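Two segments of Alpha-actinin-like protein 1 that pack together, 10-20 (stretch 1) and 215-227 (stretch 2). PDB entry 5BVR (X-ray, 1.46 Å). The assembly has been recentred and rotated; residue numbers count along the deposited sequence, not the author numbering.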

ATOM      1  N   SER A  10      -8.010   9.017   8.685  1.00 21.82           N
ATOM      2  CA  SER A  10      -7.305   9.717   7.605  1.00 19.97           C
ATOM      3  C   SER A  10      -7.173   8.816   6.389  1.00 17.44           C
ATOM      4  O   SER A  10      -7.370   7.601   6.465  1.00 19.97           O
ATOM      5  N   VAL A  11      -6.835   9.428   5.261  1.00 18.53           N
ATOM      6  CA  VAL A  11      -6.562   8.665   4.048  1.00 16.97           C
ATOM      7  C   VAL A  11      -5.497   7.610   4.289  1.00 20.75           C
ATOM      8  O   VAL A  11      -5.653   6.468   3.880  1.00 18.54           O
ATOM      9  N   GLN A  12      -4.419   7.988   4.952  1.00 17.23           N
ATOM     10  CA  GLN A  12      -3.346   7.055   5.181  1.00 15.62           C
ATOM     11  C   GLN A  12      -3.777   5.932   6.110  1.00 17.34           C
ATOM     12  O   GLN A  12      -3.427   4.773   5.881  1.00 17.63           O
ATOM     13  N   ASN A  13      -4.495   6.268   7.182  1.00 18.29           N
ATOM     14  CA  ASN A  13      -5.030   5.262   8.067  1.00 18.58           C
ATOM     15  C   ASN A  13      -5.858   4.256   7.261  1.00 15.72           C
ATOM     16  O   ASN A  13      -5.614   3.028   7.325  1.00 17.83           O
ATOM     17  N   ARG A  14      -6.788   4.754   6.462  1.00 16.85           N
ATOM     18  CA  ARG A  14      -7.680   3.881   5.742  1.00 18.31           C
ATOM     19  C   ARG A  14      -6.926   3.069   4.707  1.00 17.95           C
ATOM     20  O   ARG A  14      -7.178   1.881   4.551  1.00 19.52           O
ATOM     21  N   THR A  15      -5.979   3.691   4.023  1.00 16.73           N
ATOM     22  CA  THR A  15      -5.245   2.995   2.976  1.00 16.61           C
ATOM     23  C   THR A  15      -4.364   1.903   3.555  1.00 16.54           C
ATOM     24  O   THR A  15      -4.319   0.768   3.039  1.00 16.96           O
ATOM     25  N   PHE A  16      -3.651   2.239   4.618  1.00 16.28           N
ATOM     26  CA  PHE A  16      -2.805   1.263   5.299  1.00 16.95           C
ATOM     27  C   PHE A  16      -3.629   0.122   5.879  1.00 17.30           C
ATOM     28  O   PHE A  16      -3.173  -1.014   5.861  1.00 16.75           O
ATOM     29  N   THR A  17      -4.814   0.419   6.403  1.00 17.35           N
ATOM     30  CA  THR A  17      -5.701  -0.629   6.916  1.00 16.48           C
ATOM     31  C   THR A  17      -6.108  -1.556   5.784  1.00 17.55           C
ATOM     32  O   THR A  17      -6.059  -2.777   5.920  1.00 18.89           O
ATOM     33  N   LYS A  18      -6.492  -0.991   4.645  1.00 18.28           N
ATOM     34  CA  LYS A  18      -6.897  -1.817   3.516  1.00 19.17           C
ATOM     35  C   LYS A  18      -5.718  -2.679   3.021  1.00 20.03           C
ATOM     36  O   LYS A  18      -5.908  -3.868   2.706  1.00 21.06           O
ATOM     37  N   TRP A  19      -4.510  -2.110   2.987  1.00 18.69           N
ATOM     38  CA  TRP A  19      -3.319  -2.851   2.586  1.00 17.34           C
ATOM     39  C   TRP A  19      -3.097  -4.033   3.554  1.00 16.51           C
ATOM     40  O   TRP A  19      -2.911  -5.171   3.121  1.00 18.58           O
ATOM     41  N   PHE A  20      -3.170  -3.744   4.844  1.00 16.10           N
ATOM     42  CA  PHE A  20      -2.972  -4.742   5.907  1.00 16.25           C
ATOM     43  C   PHE A  20      -3.967  -5.881   5.670  1.00 18.80           C
ATOM     44  O   PHE A  20      -3.599  -7.067   5.704  1.00 20.40           O
ATOM     45  N   PRO A 215      -2.425  15.562  -1.762  1.00 16.96           N
ATOM     46  CA  PRO A 215      -2.756  14.147  -1.560  1.00 17.26           C
ATOM     47  C   PRO A 215      -1.659  13.434  -0.776  1.00 17.98           C
ATOM     48  O   PRO A 215      -0.507  13.871  -0.746  1.00 19.91           O
ATOM     49  N   ASP A 216      -2.036  12.328  -0.144  1.00 17.24           N
ATOM     50  CA  ASP A 216      -1.105  11.603   0.705  1.00 18.43           C
ATOM     51  C   ASP A 216      -0.167  10.734  -0.125  1.00 15.91           C
ATOM     52  O   ASP A 216      -0.579   9.729  -0.709  1.00 14.22           O
ATOM     53  N   GLU A 217       1.113  11.092  -0.096  1.00 15.70           N
ATOM     54  CA  GLU A 217       2.135  10.432  -0.885  1.00 14.39           C
ATOM     55  C   GLU A 217       2.244   8.944  -0.577  1.00 14.30           C
ATOM     56  O   GLU A 217       2.288   8.126  -1.495  1.00 13.89           O
ATOM     57  N   ARG A 218       2.332   8.587   0.696  1.00 16.27           N
ATOM     58  CA  ARG A 218       2.515   7.178   1.034  1.00 14.05           C
ATOM     59  C   ARG A 218       1.328   6.334   0.599  1.00 15.60           C
ATOM     60  O   ARG A 218       1.510   5.214   0.148  1.00 15.08           O
ATOM     61  N   SER A 219       0.112   6.855   0.727  1.00 13.71           N
ATOM     62  CA  SER A 219      -1.060   6.152   0.263  1.00 14.65           C
ATOM     63  C   SER A 219      -1.013   5.901  -1.252  1.00 14.42           C
ATOM     64  O   SER A 219      -1.305   4.808  -1.745  1.00 14.39           O
ATOM     65  N   ILE A 220      -0.687   6.938  -2.004  1.00 14.15           N
ATOM     66  CA  ILE A 220      -0.602   6.813  -3.444  1.00 12.65           C
ATOM     67  C   ILE A 220       0.464   5.790  -3.807  1.00 13.68           C
ATOM     68  O   ILE A 220       0.228   4.912  -4.646  1.00 13.65           O
ATOM     69  N   MET A 221       1.646   5.897  -3.211  1.00 13.94           N
ATOM     70  CA  MET A 221       2.705   4.936  -3.480  1.00 14.13           C
ATOM     71  C   MET A 221       2.259   3.504  -3.205  1.00 14.67           C
ATOM     72  O   MET A 221       2.563   2.594  -3.971  1.00 14.87           O
ATOM     73  N   THR A 222       1.576   3.307  -2.097  1.00 13.17           N
ATOM     74  CA  THR A 222       1.115   1.971  -1.732  1.00 13.89           C
ATOM     75  C   THR A 222       0.218   1.396  -2.827  1.00 14.50           C
ATOM     76  O   THR A 222       0.345   0.209  -3.189  1.00 16.30           O
ATOM     77  N   TYR A 223      -0.710   2.206  -3.338  1.00 13.63           N
ATOM     78  CA  TYR A 223      -1.658   1.777  -4.343  1.00 14.90           C
ATOM     79  C   TYR A 223      -0.963   1.579  -5.719  1.00 13.45           C
ATOM     80  O   TYR A 223      -1.154   0.546  -6.377  1.00 14.39           O
ATOM     81  N   VAL A 224      -0.132   2.530  -6.125  1.00 13.41           N
ATOM     82  CA  VAL A 224       0.546   2.438  -7.410  1.00 13.77           C
ATOM     83  C   VAL A 224       1.463   1.208  -7.426  1.00 14.79           C
ATOM     84  O   VAL A 224       1.601   0.545  -8.468  1.00 14.04           O
ATOM     85  N   ALA A 225       2.081   0.859  -6.296  1.00 12.53           N
ATOM     86  CA  ALA A 225       2.911  -0.354  -6.235  1.00 13.98           C
ATOM     87  C   ALA A 225       2.109  -1.599  -6.633  1.00 15.56           C
ATOM     88  O   ALA A 225       2.679  -2.571  -7.188  1.00 15.76           O
ATOM     89  N   GLU A 226       0.803  -1.611  -6.368  1.00 14.95           N
ATOM     90  CA  GLU A 226      -0.040  -2.753  -6.769  1.00 16.27           C
ATOM     91  C   GLU A 226      -0.069  -2.888  -8.288  1.00 17.02           C
ATOM     92  O   GLU A 226      -0.108  -4.006  -8.812  1.00 17.28           O
ATOM     93  N   TYR A 227      -0.075  -1.764  -8.996  1.00 14.27           N
ATOM     94  CA  TYR A 227      -0.017  -1.782 -10.448  1.00 15.54           C
ATOM     95  C   TYR A 227       1.292  -2.392 -10.939  1.00 15.61           C
ATOM     96  O   TYR A 227       1.300  -3.254 -11.816  1.00 15.70           O
TER

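How does the start of stretch 2 engage stretch 1? The two helices, 11-20 and 217-227, run in roughly the same direction, their axes 26° apart and 9.0 Å at closest approach, and their N-terminal ends meet, Val11 and Gln12 touching Asp216 and Ser219. Pro215 stays out of the contact, and Asp216 begins it. Its CA-to-CB bond points toward stretch 1, and its t rotamer (chi1 -172°) places the carboxylate where two tasks converge. Gln12, extended with chi1 and chi2 both t, donates from NE2 to Asp216 OD2 at 3.0 Å in a nearly straight hydrogen bond; a second, weak one runs from Gln12 NE2 to Asp216 OD1 at 3.3 Å. The same carboxylate caps its own helix, with Ser219 N donating to Asp216 OD2 at 3.0 Å. Val11, a t rotamer pointing toward stretch 2, adds a looser contact, Val11 CG1 lying 4.2 Å from Asp216 CB.

What do the next residues contribute? Glu217 points away and takes no part. Arg218 points toward stretch 1 with chi1 m and then extends, chi2 and chi3 both t, so that its aliphatic part packs while its guanidinium reaches water. Arg218 CB sits at the edge of the Phe16 ring, 3.9 Å from Phe16 CZ; Phe16 leaves its backbone sideways, but its m rotamer brings the ring closer. Farther out, Arg218 CD is 3.8 Å from Gln12 NE2. Water 1 joins the other ends of these two side chains, donating to Gln12 OE1 at 2.6 Å and accepting from Arg218 NH1 at 2.9 Å. Both polar atoms of the Gln12 amide thus find partners.

What fills the space where the backbones are nearest? Gln12 CA and Ser219 CA are 5.5 Å apart, and the serine side chain lies between Val11, Gln12 and Thr15 of stretch 1 and its own helix. Ser219 leaves sideways with chi1 m, and Ser219 OG donates to Asp216 OD2 at 2.7 Å. Ser219 OG also lies 3.3 Å from Gln12 CA and 3.6 Å from Val11 CG1, so the hydroxyl is packed against the backbone and a methyl group of stretch 1. Thr15, an m rotamer pointing toward stretch 2, directs its own hydroxyl back to its helix, with Thr15 OG1 donating to Val11 O at 2.8 Å.

How does the contact continue beyond this point? Ile220 points away, and the next inward residue is Thr222, an m rotamer whose OG1 donates to Arg218 O at 2.8 Å. Thr222 CG2 is 3.8 Å from Trp19 CD1, Thr222 OG1 is 3.9 Å from Phe16 CE1, and Thr222 CB is 4.4 Å from Thr15 CG2, so it meets three side chains of stretch 1. Trp19 points toward stretch 2 with chi1 t. Glu226 leaves sideways, but its m, m rotamer brings its end nearer, placing Glu226 OE2 at the indole edge, 4.2 Å from Trp19 CD1. Water 2 completes the link, accepting from Trp19 NE1 and donating to Glu226 OE2, each at 3.0 Å.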

ATOM      1  CB  SER A  10      -5.903  10.114   8.038  1.00 20.62           C
ATOM      2  OG  SER A  10      -5.084   8.956   8.182  1.00 20.23           O
ATOM      3  CB  VAL A  11      -6.126   9.603   2.893  1.00 17.76           C
ATOM      4  CG1 VAL A  11      -5.571   8.816   1.714  1.00 18.09           C
ATOM      5  CG2 VAL A  11      -7.296  10.477   2.440  1.00 19.39           C
ATOM      6  CB  GLN A  12      -2.132   7.766   5.738  1.00 20.14           C
ATOM      7  CG  GLN A  12      -0.895   6.922   5.740  1.00 20.02           C
ATOM      8  CD  GLN A  12       0.299   7.691   6.237  1.00 21.11           C
ATOM      9  OE1 GLN A  12       0.736   7.504   7.384  1.00 20.35           O
ATOM     10  NE2 GLN A  12       0.831   8.565   5.394  1.00 18.49           N
ATOM     11  CB  ASN A  13      -5.847   5.982   9.158  1.00 18.35           C
ATOM     12  CG  ASN A  13      -6.321   5.075  10.251  1.00 24.16           C
ATOM     13  OD1 ASN A  13      -6.299   3.866  10.136  1.00 22.33           O
ATOM     14  ND2 ASN A  13      -6.779   5.681  11.334  1.00 21.01           N
ATOM     15  CB  ARG A  14      -8.832   4.666   5.137  1.00 20.80           C
ATOM     16  CG  ARG A  14      -9.818   5.097   6.235  1.00 19.00           C
ATOM     17  CD  ARG A  14     -10.979   5.902   5.676  1.00 24.26           C
ATOM     18  NE  ARG A  14     -10.570   7.209   5.196  1.00 25.63           N
ATOM     19  CZ  ARG A  14     -10.449   7.554   3.917  1.00 29.14           C
ATOM     20  NH1 ARG A  14     -10.726   6.692   2.939  1.00 25.73           N
ATOM     21  NH2 ARG A  14     -10.063   8.785   3.628  1.00 28.66           N
ATOM     22  CB  THR A  15      -4.376   3.978   2.168  1.00 16.34           C
ATOM     23  OG1 THR A  15      -5.215   4.967   1.555  1.00 19.24           O
ATOM     24  CG2 THR A  15      -3.624   3.276   1.084  1.00 18.00           C
ATOM     25  CB  PHE A  16      -1.967   1.919   6.408  1.00 16.84           C
ATOM     26  CG  PHE A  16      -0.798   2.762   5.906  1.00 14.04           C
ATOM     27  CD1 PHE A  16      -0.623   3.085   4.548  1.00 13.81           C
ATOM     28  CD2 PHE A  16       0.130   3.270   6.821  1.00 15.50           C
ATOM     29  CE1 PHE A  16       0.450   3.874   4.132  1.00 14.49           C
ATOM     30  CE2 PHE A  16       1.203   4.066   6.399  1.00 16.33           C
ATOM     31  CZ  PHE A  16       1.357   4.364   5.028  1.00 15.93           C
ATOM     32  CB  THR A  17      -6.936  -0.031   7.579  1.00 18.78           C
ATOM     33  OG1 THR A  17      -6.522   0.761   8.688  1.00 19.63           O
ATOM     34  CG2 THR A  17      -7.906  -1.110   8.069  1.00 18.92           C
ATOM     35  CB  LYS A  18      -7.477  -0.942   2.390  1.00 21.44           C
ATOM     36  CG  LYS A  18      -8.913  -0.497   2.680  1.00 21.84           C
ATOM     37  CD  LYS A  18      -9.458   0.486   1.671  1.00 31.15           C
ATOM     38  CE  LYS A  18      -9.349   1.904   2.205  1.00 30.71           C
ATOM     39  NZ  LYS A  18      -9.887   2.946   1.292  1.00 26.73           N
ATOM     40  CB  TRP A  19      -2.103  -1.919   2.545  1.00 16.54           C
ATOM     41  CG  TRP A  19      -0.847  -2.664   2.276  1.00 17.59           C
ATOM     42  CD1 TRP A  19      -0.336  -3.027   1.051  1.00 19.22           C
ATOM     43  CD2 TRP A  19       0.055  -3.170   3.254  1.00 16.42           C
ATOM     44  NE1 TRP A  19       0.854  -3.700   1.228  1.00 21.84           N
ATOM     45  CE2 TRP A  19       1.099  -3.822   2.572  1.00 17.43           C
ATOM     46  CE3 TRP A  19       0.088  -3.133   4.645  1.00 18.07           C
ATOM     47  CZ2 TRP A  19       2.166  -4.413   3.242  1.00 19.11           C
ATOM     48  CZ3 TRP A  19       1.140  -3.713   5.301  1.00 18.44           C
ATOM     49  CH2 TRP A  19       2.160  -4.358   4.607  1.00 16.93           C
ATOM     50  CB  PHE A  20      -3.172  -4.043   7.265  1.00 15.76           C
ATOM     51  CG  PHE A  20      -2.480  -4.682   8.445  1.00 16.98           C
ATOM     52  CD1 PHE A  20      -2.723  -5.992   8.809  1.00 18.81           C
ATOM     53  CD2 PHE A  20      -1.646  -3.905   9.238  1.00 19.09           C
ATOM     54  CE1 PHE A  20      -2.110  -6.524   9.919  1.00 16.76           C
ATOM     55  CE2 PHE A  20      -1.046  -4.425  10.358  1.00 20.98           C
ATOM     56  CZ  PHE A  20      -1.277  -5.741  10.698  1.00 17.22           C
ATOM     57  CB  PRO A 215      -2.833  13.599  -2.983  1.00 20.81           C
ATOM     58  CG  PRO A 215      -1.935  14.473  -3.751  1.00 19.85           C
ATOM     59  CD  PRO A 215      -2.010  15.839  -3.143  1.00 17.83           C
ATOM     60  CB  ASP A 216      -1.817  10.752   1.762  1.00 16.78           C
ATOM     61  CG  ASP A 216      -0.844  10.172   2.743  1.00 18.40           C
ATOM     62  OD1 ASP A 216      -0.221  10.969   3.474  1.00 19.82           O
ATOM     63  OD2 ASP A 216      -0.642   8.932   2.753  1.00 16.93           O
ATOM     64  CB  GLU A 217       3.484  11.094  -0.643  1.00 15.73           C
ATOM     65  CG  GLU A 217       4.566  10.575  -1.592  1.00 16.19           C
ATOM     66  CD  GLU A 217       5.917  11.202  -1.387  1.00 23.01           C
ATOM     67  OE1 GLU A 217       6.171  11.816  -0.327  1.00 31.44           O
ATOM     68  OE2 GLU A 217       6.743  11.059  -2.301  1.00 20.40           O
ATOM     69  CB  ARG A 218       2.762   7.047   2.528  1.00 14.25           C
ATOM     70  CG  ARG A 218       4.104   7.632   2.933  1.00 16.37           C
ATOM     71  CD  ARG A 218       4.359   7.645   4.447  1.00 20.37           C
ATOM     72  NE  ARG A 218       5.719   8.103   4.701  1.00 21.79           N
ATOM     73  CZ  ARG A 218       6.328   8.072   5.885  1.00 25.31           C
ATOM     74  NH1 ARG A 218       5.704   7.606   6.963  1.00 27.10           N
ATOM     75  NH2 ARG A 218       7.581   8.499   5.978  1.00 29.83           N
ATOM     76  CB  SER A 219      -2.325   6.910   0.636  1.00 15.47           C
ATOM     77  OG  SER A 219      -2.434   7.032   2.032  1.00 16.10           O
ATOM     78  CB  ILE A 220      -0.399   8.181  -4.147  1.00 13.38           C
ATOM     79  CG1 ILE A 220      -1.694   8.980  -4.036  1.00 17.01           C
ATOM     80  CG2 ILE A 220       0.036   7.999  -5.594  1.00 16.24           C
ATOM     81  CD1 ILE A 220      -1.535  10.431  -4.448  1.00 16.25           C
ATOM     82  CB  MET A 221       3.914   5.224  -2.632  1.00 15.58           C
ATOM     83  CG  MET A 221       4.684   6.480  -3.032  1.00 17.56           C
ATOM     84  SD  MET A 221       6.101   6.816  -1.968  1.00 20.29           S
ATOM     85  CE  MET A 221       7.003   5.316  -2.328  1.00 17.83           C
ATOM     86  CB  THR A 222       0.362   1.986  -0.389  1.00 14.48           C
ATOM     87  OG1 THR A 222       1.235   2.494   0.624  1.00 15.83           O
ATOM     88  CG2 THR A 222      -0.093   0.585   0.032  1.00 15.02           C
ATOM     89  CB  TYR A 223      -2.831   2.769  -4.429  1.00 14.16           C
ATOM     90  CG  TYR A 223      -3.866   2.391  -5.460  1.00 14.44           C
ATOM     91  CD1 TYR A 223      -4.550   1.187  -5.404  1.00 14.98           C
ATOM     92  CD2 TYR A 223      -4.185   3.253  -6.479  1.00 14.49           C
ATOM     93  CE1 TYR A 223      -5.495   0.846  -6.378  1.00 15.94           C
ATOM     94  CE2 TYR A 223      -5.129   2.922  -7.450  1.00 16.03           C
ATOM     95  CZ  TYR A 223      -5.782   1.736  -7.394  1.00 16.26           C
ATOM     96  OH  TYR A 223      -6.698   1.399  -8.360  1.00 16.77           O
ATOM     97  CB  VAL A 224       1.331   3.715  -7.700  1.00 13.31           C
ATOM     98  CG1 VAL A 224       2.264   3.525  -8.902  1.00 16.22           C
ATOM     99  CG2 VAL A 224       0.370   4.864  -7.949  1.00 16.20           C
ATOM    100  CB  ALA A 225       3.498  -0.550  -4.833  1.00 14.89           C
ATOM    101  CB  GLU A 226      -1.483  -2.656  -6.258  1.00 18.27           C
ATOM    102  CG  GLU A 226      -1.622  -2.654  -4.732  1.00 17.48           C
ATOM    103  CD  GLU A 226      -1.469  -4.011  -4.085  1.00 25.78           C
ATOM    104  OE1 GLU A 226      -1.463  -5.025  -4.806  1.00 26.94           O
ATOM    105  OE2 GLU A 226      -1.368  -4.054  -2.840  1.00 21.90           O
ATOM    106  CB  TYR A 227      -0.166  -0.375 -11.039  1.00 15.84           C
ATOM    107  CG  TYR A 227      -1.576   0.187 -10.986  1.00 15.99           C
ATOM    108  CD1 TYR A 227      -2.198   0.443  -9.773  1.00 17.04           C
ATOM    109  CD2 TYR A 227      -2.263   0.504 -12.140  1.00 17.02           C
ATOM    110  CE1 TYR A 227      -3.490   0.956  -9.732  1.00 19.81           C
ATOM    111  CE2 TYR A 227      -3.537   1.007 -12.105  1.00 18.72           C
ATOM    112  CZ  TYR A 227      -4.141   1.249 -10.903  1.00 17.82           C
ATOM    113  OH  TYR A 227      -5.414   1.754 -10.912  1.00 17.53           O
TER
HETATM  114  O   HOH W   1       3.178   6.959   8.120  1.00 29.09           O
HETATM  115  O   HOH W   2       1.243  -4.804  -1.544  1.00 50.90           O